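Local coordinates for chitin-binding type-4 domain-containing protein (Photorhabdus laumondii subsp. laumondii, PDB 6T5Z), which is a copper-dependent lytic polysaccharide monooxygenase of family AA10 that probably cleaves chitin chains oxidatively, at residues A[79-84]-A[133-138]; A[118-123]-A[138-143]; A[73-78]-A[167-172]; A[92-97]-A[153-158]. One frame throughout, in Å; residues are numbered along the deposited sequence. Where two conformers were deposited one is given.

Contact 1 (A[79-84]-A[133-138]); sequences EIEFQW and RVINKC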
loop_
_atom_site.group_PDB
_atom_site.type_symbol
_atom_site.label_atom_id
_atom_site.label_comp_id
_atom_site.label_asym_id
_atom_site.label_seq_id
_atom_site.Cartn_x
_atom_site.Cartn_y
_atom_site.Cartn_z
ATOM N N GLU A 79 -13.981 -4.952 -9.599
ATOM C CA GLU A 79 -12.878 -5.884 -9.453
ATOM C C GLU A 79 -11.544 -5.187 -9.711
ATOM O O GLU A 79 -11.437 -4.274 -10.541
ATOM C CB GLU A 79 -13.074 -7.074 -10.393
ATOM C CG GLU A 79 -14.255 -7.947 -9.968
ATOM C CD GLU A 79 -14.414 -9.200 -10.806
ATOM O OE1 GLU A 79 -13.798 -9.279 -11.890
ATOM O OE2 GLU A 79 -15.158 -10.105 -10.380
ATOM N N ILE A 80 -10.528 -5.611 -8.959
ATOM C CA ILE A 80 -9.182 -5.044 -9.044
ATOM C C ILE A 80 -8.195 -6.139 -8.657
ATOM O O ILE A 80 -8.475 -6.962 -7.780
ATOM C CB ILE A 80 -9.045 -3.797 -8.141
ATOM C CG1 ILE A 80 -7.647 -3.188 -8.214
ATOM C CG2 ILE A 80 -9.388 -4.133 -6.692
ATOM C CD1 ILE A 80 -7.583 -1.771 -7.612
ATOM N N GLU A 81 -7.045 -6.155 -9.323
ATOM C CA GLU A 81 -5.970 -7.092 -9.039
ATOM C C GLU A 81 -4.738 -6.319 -8.602
ATOM O O GLU A 81 -4.372 -5.319 -9.233
ATOM C CB GLU A 81 -5.613 -7.940 -10.274
ATOM C CG GLU A 81 -6.705 -8.882 -10.743
ATOM C CD GLU A 81 -6.204 -9.846 -11.797
ATOM O OE1 GLU A 81 -5.050 -9.686 -12.256
ATOM O OE2 GLU A 81 -6.960 -10.767 -12.163
ATOM N N PHE A 82 -4.082 -6.798 -7.549
ATOM C CA PHE A 82 -2.829 -6.240 -7.064
ATOM C C PHE A 82 -1.696 -7.216 -7.348
ATOM O O PHE A 82 -1.802 -8.405 -7.033
ATOM C CB PHE A 82 -2.907 -5.947 -5.563
ATOM C CG PHE A 82 -4.005 -4.998 -5.198
ATOM C CD1 PHE A 82 -5.245 -5.474 -4.813
ATOM C CD2 PHE A 82 -3.810 -3.626 -5.265
ATOM C CE1 PHE A 82 -6.258 -4.617 -4.478
ATOM C CE2 PHE A 82 -4.834 -2.750 -4.931
ATOM C CZ PHE A 82 -6.063 -3.252 -4.525
ATOM N N GLN A 83 -0.609 -6.715 -7.919
ATOM C CA GLN A 83 0.562 -7.528 -8.233
ATOM C C GLN A 83 1.740 -7.073 -7.383
ATOM O O GLN A 83 2.128 -5.898 -7.439
ATOM C CB GLN A 83 0.927 -7.439 -9.714
ATOM C CG GLN A 83 2.107 -8.311 -10.113
ATOM C CD GLN A 83 2.379 -8.246 -11.606
ATOM O OE1 GLN A 83 2.029 -9.162 -12.356
ATOM N NE2 GLN A 83 2.992 -7.144 -12.050
ATOM N N TRP A 84 2.315 -8.011 -6.631
ATOM C CA TRP A 84 3.541 -7.798 -5.874
ATOM C C TRP A 84 4.729 -8.402 -6.609
ATOM O O TRP A 84 4.648 -9.528 -7.108
ATOM C CB TRP A 84 3.463 -8.440 -4.487
ATOM C CG TRP A 84 2.589 -7.761 -3.460
ATOM C CD1 TRP A 84 1.226 -7.796 -3.376
ATOM C CD2 TRP A 84 3.040 -6.993 -2.336
ATOM N NE1 TRP A 84 0.799 -7.089 -2.277
ATOM C CE2 TRP A 84 1.896 -6.591 -1.619
ATOM C CE3 TRP A 84 4.306 -6.607 -1.866
ATOM C CZ2 TRP A 84 1.974 -5.801 -0.474
ATOM C CZ3 TRP A 84 4.380 -5.832 -0.718
ATOM C CH2 TRP A 84 3.223 -5.439 -0.038
ATOM N N ARG A 133 6.500 -13.488 -7.943
ATOM C CA ARG A 133 5.502 -12.501 -8.326
ATOM C C ARG A 133 4.151 -13.041 -7.883
ATOM O O ARG A 133 3.848 -14.218 -8.110
ATOM C CB ARG A 133 5.539 -12.236 -9.836
ATOM C CG ARG A 133 4.595 -11.153 -10.304
ATOM C CD ARG A 133 4.902 -10.753 -11.744
ATOM N NE ARG A 133 4.868 -11.915 -12.617
ATOM C CZ ARG A 133 3.753 -12.454 -13.102
ATOM N NH1 ARG A 133 2.568 -11.929 -12.804
ATOM N NH2 ARG A 133 3.827 -13.516 -13.897
ATOM N N VAL A 134 3.356 -12.201 -7.221
ATOM C CA VAL A 134 2.113 -12.629 -6.590
ATOM C C VAL A 134 0.989 -11.710 -7.042
ATOM O O VAL A 134 1.168 -10.492 -7.107
ATOM C CB VAL A 134 2.233 -12.614 -5.054
ATOM C CG1 VAL A 134 0.852 -12.753 -4.413
ATOM C CG2 VAL A 134 3.170 -13.715 -4.595
ATOM N N ILE A 135 -0.165 -12.288 -7.366
ATOM C CA ILE A 135 -1.345 -11.516 -7.743
ATOM C C ILE A 135 -2.489 -11.839 -6.789
ATOM O O ILE A 135 -2.825 -13.011 -6.582
ATOM C CB ILE A 135 -1.756 -11.779 -9.204
ATOM C CG1 ILE A 135 -0.750 -11.136 -10.176
ATOM C CG2 ILE A 135 -3.147 -11.255 -9.461
ATOM C CD1 ILE A 135 -1.123 -11.289 -11.639
ATOM N N ASN A 136 -3.095 -10.800 -6.215
ATOM C CA ASN A 136 -4.268 -10.940 -5.354
ATOM C C ASN A 136 -5.478 -10.341 -6.060
ATOM O O ASN A 136 -5.462 -9.160 -6.423
ATOM C CB ASN A 136 -4.066 -10.239 -4.011
ATOM C CG ASN A 136 -2.804 -10.686 -3.293
ATOM O OD1 ASN A 136 -1.966 -9.856 -2.924
ATOM N ND2 ASN A 136 -2.670 -11.989 -3.079
ATOM N N LYS A 137 -6.529 -11.142 -6.227
ATOM C CA LYS A 137 -7.758 -10.682 -6.855
ATOM C C LYS A 137 -8.721 -10.175 -5.786
ATOM O O LYS A 137 -8.994 -10.873 -4.797
ATOM C CB LYS A 137 -8.404 -11.806 -7.667
ATOM C CG LYS A 137 -7.577 -12.301 -8.848
ATOM C CD LYS A 137 -8.298 -13.469 -9.510
ATOM C CE LYS A 137 -7.446 -14.183 -10.547
ATOM N NZ LYS A 137 -7.458 -13.466 -11.848
ATOM N N CYS A 138 -9.255 -8.971 -5.998
ATOM C CA CYS A 138 -10.049 -8.283 -4.990
ATOM C C CYS A 138 -11.248 -7.601 -5.642
ATOM O O CYS A 138 -11.375 -7.537 -6.869
ATOM C CB CYS A 138 -9.210 -7.243 -4.228
ATOM S SG CYS A 138 -7.744 -7.889 -3.432
#
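Q83 sends CG anti to its backbone N (chi1 -178°) and stays extended, so its amide reaches R133, whose own CG is also anti to N but whose chain bends at chi3 (55°). The two cross obliquely: R133 CD lies 3.3 Å from Q83 OE1, and R133 NH1 donates to Q83 OE1 at 2.9 Å from above the amide plane, a bent bond. E81 and K137 instead both set CG beside the backbone N and run side by side. A bend at the far end of K137 brings its NZ to within 2.8 Å of E81 OE2, a salt bridge on the face of E81, Q83, I135 and K137. On the face of I80, F82 and W84, C138 SG comes to the edge of the F82 ring, 3.7 Å from F82 CD1, while I80 CG1 lies over the rim of one face of that ring. N136 OD1 passes W84 CD1 at 3.8 Å; both polar ends, N136 OD1 and W84 NE1, are taken by Y97 OH. Between the two backbones runs a regular antiparallel ladder in which I80, F82 and W84 each exchange two bonds with C138, N136 and V134; F82 N to N136 O, at 3.0 Å, is nearly straight. Strand 79-86 is the middle of a three-stranded sheet, between 133-139 and 2-6, and the F82 and W84 face packs against strands 92-99 and 161-172 of the other sheet, as in the beta-sandwich core of AA10 enzymes.

Contact 2 (A[118-123]-A[138-143]); sequences TPFCFE and CTLPEG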
loop_
_atom_site.group_PDB
_atom_site.type_symbol
_atom_site.label_atom_id
_atom_site.label_comp_id
_atom_site.label_asym_id
_atom_site.label_seq_id
_atom_site.Cartn_x
_atom_site.Cartn_y
_atom_site.Cartn_z
ATOM N N THR A 118 -11.280 -2.304 8.771
ATOM C CA THR A 118 -11.014 -3.672 8.371
ATOM C C THR A 118 -10.681 -3.699 6.888
ATOM O O THR A 118 -11.048 -2.778 6.147
ATOM C CB THR A 118 -12.219 -4.580 8.651
ATOM O OG1 THR A 118 -13.356 -4.074 7.948
ATOM C CG2 THR A 118 -12.508 -4.648 10.145
ATOM N N PRO A 119 -9.955 -4.718 6.430
ATOM C CA PRO A 119 -9.585 -4.781 5.016
ATOM C C PRO A 119 -10.787 -5.081 4.138
ATOM O O PRO A 119 -11.717 -5.777 4.550
ATOM C CB PRO A 119 -8.582 -5.941 4.973
ATOM C CG PRO A 119 -9.007 -6.825 6.095
ATOM C CD PRO A 119 -9.391 -5.853 7.190
ATOM N N PHE A 120 -10.744 -4.579 2.897
ATOM C CA PHE A 120 -11.760 -4.986 1.934
ATOM C C PHE A 120 -11.354 -6.221 1.146
ATOM O O PHE A 120 -12.161 -6.732 0.364
ATOM C CB PHE A 120 -12.088 -3.850 0.953
ATOM C CG PHE A 120 -10.957 -3.492 0.020
ATOM C CD1 PHE A 120 -10.805 -4.130 -1.208
ATOM C CD2 PHE A 120 -10.058 -2.503 0.371
ATOM C CE1 PHE A 120 -9.770 -3.777 -2.071
ATOM C CE2 PHE A 120 -9.022 -2.133 -0.484
ATOM C CZ PHE A 120 -8.869 -2.785 -1.697
ATOM N N CYS A 121 -10.128 -6.707 1.323
ATOM C CA CYS A 121 -9.668 -7.870 0.584
ATOM C C CYS A 121 -8.600 -8.564 1.419
ATOM O O CYS A 121 -7.737 -7.901 1.997
ATOM C CB CYS A 121 -9.130 -7.461 -0.799
ATOM S SG CYS A 121 -8.590 -8.838 -1.837
ATOM N N PHE A 122 -8.676 -9.893 1.498
ATOM C CA PHE A 122 -7.787 -10.653 2.375
ATOM C C PHE A 122 -7.552 -12.023 1.764
ATOM O O PHE A 122 -8.511 -12.759 1.513
ATOM C CB PHE A 122 -8.399 -10.798 3.778
ATOM C CG PHE A 122 -7.502 -11.486 4.770
ATOM C CD1 PHE A 122 -7.511 -12.870 4.894
ATOM C CD2 PHE A 122 -6.691 -10.747 5.626
ATOM C CE1 PHE A 122 -6.675 -13.507 5.816
ATOM C CE2 PHE A 122 -5.871 -11.381 6.546
ATOM C CZ PHE A 122 -5.870 -12.759 6.648
ATOM N N GLU A 123 -6.287 -12.373 1.553
ATOM C CA GLU A 123 -5.918 -13.683 1.032
ATOM C C GLU A 123 -4.958 -14.354 2.006
ATOM O O GLU A 123 -3.850 -13.859 2.238
ATOM C CB GLU A 123 -5.305 -13.571 -0.363
ATOM C CG GLU A 123 -4.996 -14.928 -0.979
ATOM C CD GLU A 123 -4.612 -14.848 -2.451
ATOM O OE1 GLU A 123 -4.921 -13.823 -3.115
ATOM O OE2 GLU A 123 -4.001 -15.824 -2.941
ATOM N N CYS A 138 -9.255 -8.971 -5.998
ATOM C CA CYS A 138 -10.049 -8.283 -4.990
ATOM C C CYS A 138 -11.248 -7.601 -5.642
ATOM O O CYS A 138 -11.375 -7.537 -6.869
ATOM C CB CYS A 138 -9.210 -7.243 -4.228
ATOM S SG CYS A 138 -7.744 -7.889 -3.432
ATOM N N THR A 139 -12.127 -7.073 -4.796
ATOM C CA THR A 139 -13.258 -6.269 -5.236
ATOM C C THR A 139 -13.344 -5.053 -4.330
ATOM O O THR A 139 -13.313 -5.195 -3.106
ATOM C CB THR A 139 -14.574 -7.053 -5.192
ATOM O OG1 THR A 139 -14.440 -8.254 -5.960
ATOM C CG2 THR A 139 -15.706 -6.215 -5.798
ATOM N N LEU A 140 -13.436 -3.868 -4.930
ATOM C CA LEU A 140 -13.558 -2.638 -4.158
ATOM C C LEU A 140 -14.928 -2.558 -3.482
ATOM O O LEU A 140 -15.899 -3.144 -3.967
ATOM C CB LEU A 140 -13.359 -1.422 -5.060
ATOM C CG LEU A 140 -11.928 -1.218 -5.551
ATOM C CD1 LEU A 140 -11.893 -0.230 -6.719
ATOM C CD2 LEU A 140 -11.097 -0.685 -4.394
ATOM N N PRO A 141 -15.028 -1.851 -2.354
ATOM C CA PRO A 141 -16.336 -1.678 -1.717
ATOM C C PRO A 141 -17.243 -0.847 -2.602
ATOM O O PRO A 141 -16.788 -0.108 -3.477
ATOM C CB PRO A 141 -16.012 -0.942 -0.411
ATOM C CG PRO A 141 -14.550 -1.091 -0.215
ATOM C CD PRO A 141 -13.958 -1.191 -1.584
ATOM N N GLU A 142 -18.544 -0.972 -2.364
ATOM C CA GLU A 142 -19.497 -0.249 -3.192
ATOM C C GLU A 142 -19.469 1.241 -2.879
ATOM O O GLU A 142 -19.141 1.666 -1.766
ATOM C CB GLU A 142 -20.910 -0.801 -3.000
ATOM C CG GLU A 142 -21.061 -2.255 -3.420
ATOM N N GLY A 143 -19.821 2.039 -3.885
ATOM C CA GLY A 143 -19.972 3.463 -3.683
ATOM C C GLY A 143 -18.693 4.258 -3.707
ATOM O O GLY A 143 -18.690 5.421 -3.297
HETATM O O HOH W 1 -12.290 -8.100 -2.141
#
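A disulfide bridges the two sheets of the beta-sandwich here, tying the start of strand 121-126 to the end of strand 133-139. C121 places SG anti to its backbone N (chi1 -178°), C138 places its own beside N, and the sulfurs join at 2.0 Å between C121 SG and C138 SG with a chi3 of -72°. The link draws the chains close enough that C121 CB and C138 CB stand only 3.4 Å apart. Just before it, F120 and C121 both face Y97 in a classic beta bulge, which turns the F120 side chain the same way as that of C121, toward 138-143. F120 CG sits in the crowded position between the backbone N and the carbonyl carbon, and from there the ring reaches 139-141, with F120 CD1 3.3 Å from T139 O. P141 crosses its base at about a right angle, with P141 CG 3.9 Å from F120 CB, while L140 runs alongside and brings CD2 to 4.1 Å from F120 CZ. The ring also packs on F82 of strand 79-86. One water bridges the two backbones beside the disulfide: it donates to F120 O at 2.9 Å and accepts from T139 N at 2.9 Å.

Contact 3 (A[73-78]-A[167-172]); sequences IPITAG and IDTTIS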
loop_
_atom_site.group_PDB
_atom_site.type_symbol
_atom_site.label_atom_id
_atom_site.label_comp_id
_atom_site.label_asym_id
_atom_site.label_seq_id
_atom_site.Cartn_x
_atom_site.Cartn_y
_atom_site.Cartn_z
ATOM N N ILE A 73 -3.106 6.450 -9.907
ATOM C CA ILE A 73 -3.416 5.455 -10.933
ATOM C C ILE A 73 -4.915 5.508 -11.199
ATOM O O ILE A 73 -5.709 5.375 -10.255
ATOM C CB ILE A 73 -3.009 4.033 -10.492
ATOM C CG1 ILE A 73 -1.550 3.990 -10.010
ATOM C CG2 ILE A 73 -3.244 3.049 -11.621
ATOM C CD1 ILE A 73 -0.521 4.384 -11.077
ATOM N N PRO A 74 -5.349 5.689 -12.446
ATOM C CA PRO A 74 -6.787 5.633 -12.744
ATOM C C PRO A 74 -7.297 4.200 -12.732
ATOM O O PRO A 74 -6.739 3.322 -13.392
ATOM C CB PRO A 74 -6.892 6.251 -14.143
ATOM C CG PRO A 74 -5.518 6.085 -14.749
ATOM C CD PRO A 74 -4.526 6.073 -13.615
ATOM N N ILE A 75 -8.379 3.971 -11.987
ATOM C CA ILE A 75 -9.002 2.657 -11.907
ATOM C C ILE A 75 -10.516 2.825 -11.902
ATOM O O ILE A 75 -11.052 3.858 -11.502
ATOM C CB ILE A 75 -8.547 1.857 -10.661
ATOM C CG1 ILE A 75 -8.818 2.634 -9.381
ATOM C CG2 ILE A 75 -7.072 1.502 -10.742
ATOM C CD1 ILE A 75 -8.604 1.796 -8.114
ATOM N N THR A 76 -11.213 1.796 -12.375
ATOM C CA THR A 76 -12.666 1.776 -12.343
ATOM C C THR A 76 -13.129 0.908 -11.182
ATOM O O THR A 76 -12.554 -0.153 -10.917
ATOM C CB THR A 76 -13.251 1.259 -13.660
ATOM O OG1 THR A 76 -12.870 2.136 -14.724
ATOM C CG2 THR A 76 -14.775 1.206 -13.593
ATOM N N ALA A 77 -14.151 1.383 -10.476
ATOM C CA ALA A 77 -14.670 0.659 -9.326
ATOM C C ALA A 77 -15.110 -0.742 -9.728
ATOM O O ALA A 77 -15.535 -0.997 -10.862
ATOM C CB ALA A 77 -15.837 1.414 -8.689
ATOM N N GLY A 78 -14.986 -1.665 -8.774
ATOM C CA GLY A 78 -15.325 -3.057 -8.985
ATOM C C GLY A 78 -14.114 -3.940 -8.755
ATOM O O GLY A 78 -13.312 -3.695 -7.850
ATOM N N ILE A 167 -1.048 3.047 -2.152
ATOM C CA ILE A 167 -1.295 3.227 -3.584
ATOM C C ILE A 167 -2.259 4.396 -3.748
ATOM O O ILE A 167 -3.328 4.418 -3.126
ATOM C CB ILE A 167 -1.895 1.955 -4.229
ATOM C CG1 ILE A 167 -1.063 0.721 -3.895
ATOM C CG2 ILE A 167 -2.002 2.110 -5.751
ATOM C CD1 ILE A 167 -1.747 -0.614 -4.250
ATOM N N ASP A 168 -1.904 5.354 -4.599
ATOM C CA ASP A 168 -2.782 6.479 -4.891
ATOM C C ASP A 168 -3.617 6.171 -6.123
ATOM O O ASP A 168 -3.077 5.768 -7.158
ATOM C CB ASP A 168 -1.968 7.752 -5.121
ATOM C CG ASP A 168 -1.169 8.135 -3.906
ATOM O OD1 ASP A 168 0.044 7.838 -3.874
ATOM O OD2 ASP A 168 -1.772 8.714 -2.978
ATOM N N THR A 169 -4.931 6.349 -6.008
ATOM C CA THR A 169 -5.839 5.972 -7.083
ATOM C C THR A 169 -6.863 7.069 -7.309
ATOM O O THR A 169 -7.256 7.775 -6.378
ATOM C CB THR A 169 -6.592 4.648 -6.782
ATOM O OG1 THR A 169 -7.465 4.832 -5.660
ATOM C CG2 THR A 169 -5.619 3.524 -6.463
ATOM N N THR A 170 -7.292 7.195 -8.565
ATOM C CA THR A 170 -8.475 7.962 -8.945
ATOM C C THR A 170 -9.515 6.949 -9.417
ATOM O O THR A 170 -9.337 6.319 -10.464
ATOM C CB THR A 170 -8.170 8.982 -10.041
ATOM O OG1 THR A 170 -7.306 9.996 -9.525
ATOM C CG2 THR A 170 -9.456 9.649 -10.510
ATOM N N ILE A 171 -10.587 6.779 -8.641
ATOM C CA ILE A 171 -11.583 5.732 -8.880
ATOM C C ILE A 171 -12.781 6.301 -9.643
ATOM O O ILE A 171 -13.462 7.220 -9.167
ATOM C CB ILE A 171 -12.036 5.085 -7.561
ATOM C CG1 ILE A 171 -10.837 4.423 -6.879
ATOM C CG2 ILE A 171 -13.133 4.070 -7.832
ATOM C CD1 ILE A 171 -11.135 3.771 -5.509
ATOM N N SER A 172 -13.056 5.728 -10.852
ATOM C CA SER A 172 -14.288 6.119 -11.526
ATOM C C SER A 172 -15.425 5.203 -11.093
ATOM O O SER A 172 -15.200 4.010 -10.859
ATOM C CB SER A 172 -14.129 6.046 -13.041
ATOM O OG SER A 172 -13.033 6.832 -13.465
#
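The packed side of this parallel strand pair is built round I75, and its looser side carries P74, T76, T170 and S172. I75 holds CG1 in the crowded position between its backbone N and carbonyl carbon (chi1 56°), then extends, so that CD1 lies between two neighbours on the other strand. I75 CD1 touches I171 CG1 at 3.7 Å, the two side chains lying side by side, and meets T169 CB obliquely, also at 3.7 Å. Farther along, A77 CB reaches I171 CG2 at 3.9 Å. On the other face, T76 and S172 are exposed and approach only loosely, with T76 OG1 4.4 Å from S172 CB. Backbone bonds join the two strands in the staggered parallel pattern: I73, I75 and A77 give their N-H groups to the backbone carbonyls of D168, T170 and S172, and the carbonyls of I73 and I75 accept from the N-H groups of T170 and S172. The straightest is I75 N to T170 O, 3.0 Å. D168 turns its carboxylate elsewhere, to R10 and Y147, and T169 OG1 bonds to H148 O. Strand 73-76 thus flanks 161-172, which pairs antiparallel with 148-156, while I75 and I167 lean on I80 and F82 of strand 79-86 in the facing sheet.

Contact 4 (A[92-97]-A[153-158]); sequences TSSWEY and VWTISD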
loop_
_atom_site.group_PDB
_atom_site.type_symbol
_atom_site.label_atom_id
_atom_site.label_comp_id
_atom_site.label_asym_id
_atom_site.label_seq_id
_atom_site.Cartn_x
_atom_site.Cartn_y
_atom_site.Cartn_z
ATOM N N THR A 92 4.611 -16.544 4.348
ATOM C CA THR A 92 3.611 -15.485 4.301
ATOM C C THR A 92 2.347 -15.880 5.055
ATOM O O THR A 92 1.757 -16.921 4.770
ATOM C CB THR A 92 3.279 -15.166 2.843
ATOM O OG1 THR A 92 4.455 -14.656 2.198
ATOM C CG2 THR A 92 2.154 -14.139 2.744
ATOM N N SER A 93 1.921 -15.031 5.996
ATOM C CA SER A 93 0.614 -15.212 6.622
ATOM C C SER A 93 -0.506 -14.802 5.673
ATOM O O SER A 93 -1.481 -15.542 5.494
ATOM C CB SER A 93 0.513 -14.396 7.912
ATOM O OG SER A 93 1.349 -14.910 8.931
ATOM N N SER A 94 -0.384 -13.629 5.050
ATOM C CA SER A 94 -1.509 -13.110 4.281
ATOM C C SER A 94 -1.082 -11.932 3.421
ATOM O O SER A 94 -0.018 -11.343 3.624
ATOM C CB SER A 94 -2.643 -12.660 5.193
ATOM O OG SER A 94 -2.219 -11.546 5.966
ATOM N N TRP A 95 -1.954 -11.609 2.470
ATOM C CA TRP A 95 -1.965 -10.368 1.703
ATOM C C TRP A 95 -3.302 -9.703 1.987
ATOM O O TRP A 95 -4.343 -10.356 1.885
ATOM C CB TRP A 95 -1.834 -10.646 0.199
ATOM C CG TRP A 95 -0.817 -11.687 -0.102
ATOM C CD1 TRP A 95 -0.989 -13.051 -0.075
ATOM C CD2 TRP A 95 0.553 -11.462 -0.442
ATOM N NE1 TRP A 95 0.194 -13.677 -0.396
ATOM C CE2 TRP A 95 1.152 -12.723 -0.626
ATOM C CE3 TRP A 95 1.330 -10.308 -0.614
ATOM C CZ2 TRP A 95 2.493 -12.870 -0.962
ATOM C CZ3 TRP A 95 2.663 -10.456 -0.959
ATOM C CH2 TRP A 95 3.232 -11.723 -1.118
ATOM N N GLU A 96 -3.295 -8.423 2.349
ATOM C CA GLU A 96 -4.562 -7.780 2.663
ATOM C C GLU A 96 -4.516 -6.318 2.251
ATOM O O GLU A 96 -3.440 -5.731 2.078
ATOM C CB GLU A 96 -4.906 -7.909 4.150
ATOM C CG GLU A 96 -3.979 -7.145 5.050
ATOM C CD GLU A 96 -4.403 -7.196 6.522
ATOM O OE1 GLU A 96 -5.406 -7.862 6.853
ATOM O OE2 GLU A 96 -3.711 -6.563 7.338
ATOM N N TYR A 97 -5.706 -5.736 2.086
ATOM C CA TYR A 97 -5.848 -4.411 1.486
ATOM C C TYR A 97 -6.892 -3.610 2.246
ATOM O O TYR A 97 -7.992 -4.111 2.508
ATOM C CB TYR A 97 -6.215 -4.532 -0.006
ATOM C CG TYR A 97 -5.133 -5.274 -0.743
ATOM C CD1 TYR A 97 -5.153 -6.662 -0.845
ATOM C CD2 TYR A 97 -4.061 -4.582 -1.308
ATOM C CE1 TYR A 97 -4.123 -7.353 -1.488
ATOM C CE2 TYR A 97 -3.047 -5.253 -1.948
ATOM C CZ TYR A 97 -3.072 -6.631 -2.030
ATOM O OH TYR A 97 -2.052 -7.281 -2.686
ATOM N N VAL A 153 -0.867 -4.693 2.503
ATOM C CA VAL A 153 -0.075 -5.227 3.609
ATOM C C VAL A 153 0.277 -6.677 3.317
ATOM O O VAL A 153 -0.611 -7.515 3.108
ATOM C CB VAL A 153 -0.800 -5.111 4.955
ATOM C CG1 VAL A 153 0.115 -5.590 6.097
ATOM C CG2 VAL A 153 -1.262 -3.666 5.184
ATOM N N TRP A 154 1.572 -6.966 3.313
ATOM C CA TRP A 154 2.107 -8.306 3.152
ATOM C C TRP A 154 2.672 -8.717 4.501
ATOM O O TRP A 154 3.703 -8.190 4.926
ATOM C CB TRP A 154 3.176 -8.320 2.062
ATOM C CG TRP A 154 3.928 -9.598 1.967
ATOM C CD1 TRP A 154 3.473 -10.847 2.292
ATOM C CD2 TRP A 154 5.281 -9.772 1.514
ATOM N NE1 TRP A 154 4.452 -11.777 2.069
ATOM C CE2 TRP A 154 5.568 -11.151 1.580
ATOM C CE3 TRP A 154 6.270 -8.901 1.045
ATOM C CZ2 TRP A 154 6.815 -11.677 1.220
ATOM C CZ3 TRP A 154 7.502 -9.424 0.678
ATOM C CH2 TRP A 154 7.764 -10.793 0.765
ATOM N N THR A 155 1.991 -9.641 5.178
ATOM C CA THR A 155 2.327 -10.023 6.544
ATOM C C THR A 155 3.200 -11.276 6.512
ATOM O O THR A 155 2.820 -12.293 5.916
ATOM C CB THR A 155 1.040 -10.232 7.357
ATOM O OG1 THR A 155 0.316 -8.990 7.427
ATOM C CG2 THR A 155 1.335 -10.731 8.782
ATOM N N ILE A 156 4.380 -11.192 7.142
ATOM C CA ILE A 156 5.364 -12.271 7.142
ATOM C C ILE A 156 5.090 -13.192 8.322
ATOM O O ILE A 156 4.965 -12.727 9.458
ATOM C CB ILE A 156 6.794 -11.710 7.221
ATOM C CG1 ILE A 156 7.043 -10.640 6.150
ATOM C CG2 ILE A 156 7.813 -12.847 7.100
ATOM C CD1 ILE A 156 6.799 -11.119 4.738
ATOM N N SER A 157 5.032 -14.506 8.064
ATOM C CA SER A 157 4.585 -15.438 9.098
ATOM C C SER A 157 5.678 -15.784 10.104
ATOM O O SER A 157 5.366 -16.108 11.260
ATOM C CB SER A 157 4.049 -16.722 8.460
ATOM O OG SER A 157 5.105 -17.472 7.890
ATOM N N ASP A 158 6.951 -15.744 9.705
ATOM C CA ASP A 158 8.020 -16.198 10.587
ATOM C C ASP A 158 8.856 -15.047 11.146
ATOM O O ASP A 158 9.917 -15.291 11.733
ATOM C CB ASP A 158 8.898 -17.255 9.885
ATOM C CG ASP A 158 9.611 -16.738 8.638
ATOM O OD1 ASP A 158 9.408 -15.575 8.258
ATOM O OD2 ASP A 158 10.379 -17.529 8.033
HETATM O O HOH W 2 -1.413 -8.906 5.573
#
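W154 stands on an antiparallel strand pair of the beta-sandwich, beside a classic beta bulge in which S93 and S94 both face T155. With CG anti to the backbone N (chi1 171°), its side chain runs alongside W95. W154 CB touches W95 CZ3, and at W154 CG the same W95 CZ3 is only 3.3 Å away, a tight contact. Next along the five-membered ring, CD1 lies over the W95 face, between CZ3 and CH2. The result is an offset stack of the W154 five-membered ring on the W95 six-membered ring, centroids 3.9 Å apart and planes at 10°. I156 CD1 sits over the opposite face, toward its rim. W154 NE1 donates in the ring plane to T92 OG1 at 2.9 Å, nearly straight (167°); that hydroxyl is also bonded to H90 O, so the indole is pinned next to a copper ligand. Farther out, W154 CE2 meets W95 CH2 at 3.6 Å, W154 CZ2 lies 3.9 Å from T92 OG1, and the indole meets the F163 ring. The side chain comes within about 5 Å of the bound copper, which places this stack beside the metal site, where H1 and H90 bind copper. E96 and V153 exchange two backbone bonds; at the bulge, S93 N gives one to T155 O and T155 N one to S94 O. On the side of S94 and T155, a water donates to V153 O at 2.9 Å and bonds to S94 OG at 2.8 Å and to T155 OG1.

In the fold
From the N terminus, strand 73-76 opens the widest loop, which contact 3 closes only when the chain returns at 167-172; the other three contacts all fall within it. Segment 79-84 comes next and waits for 133-138 in contact 1. Before that happens, 92-97 begins contact 4, which 153-158 completes, so contacts 1 and 4 cross. Contact 2, in which 118-123 meets 138-143, also crosses contact 1 and lies wholly within the span of contact 4. C138 belongs to contacts 1 and 2. Contact 1 joins two strands of the three-stranded sheet, contacts 3 and 4 build separate parts of the mixed sheet, on opposite sides of the chain's centre, and contact 2 fastens sheet to sheet.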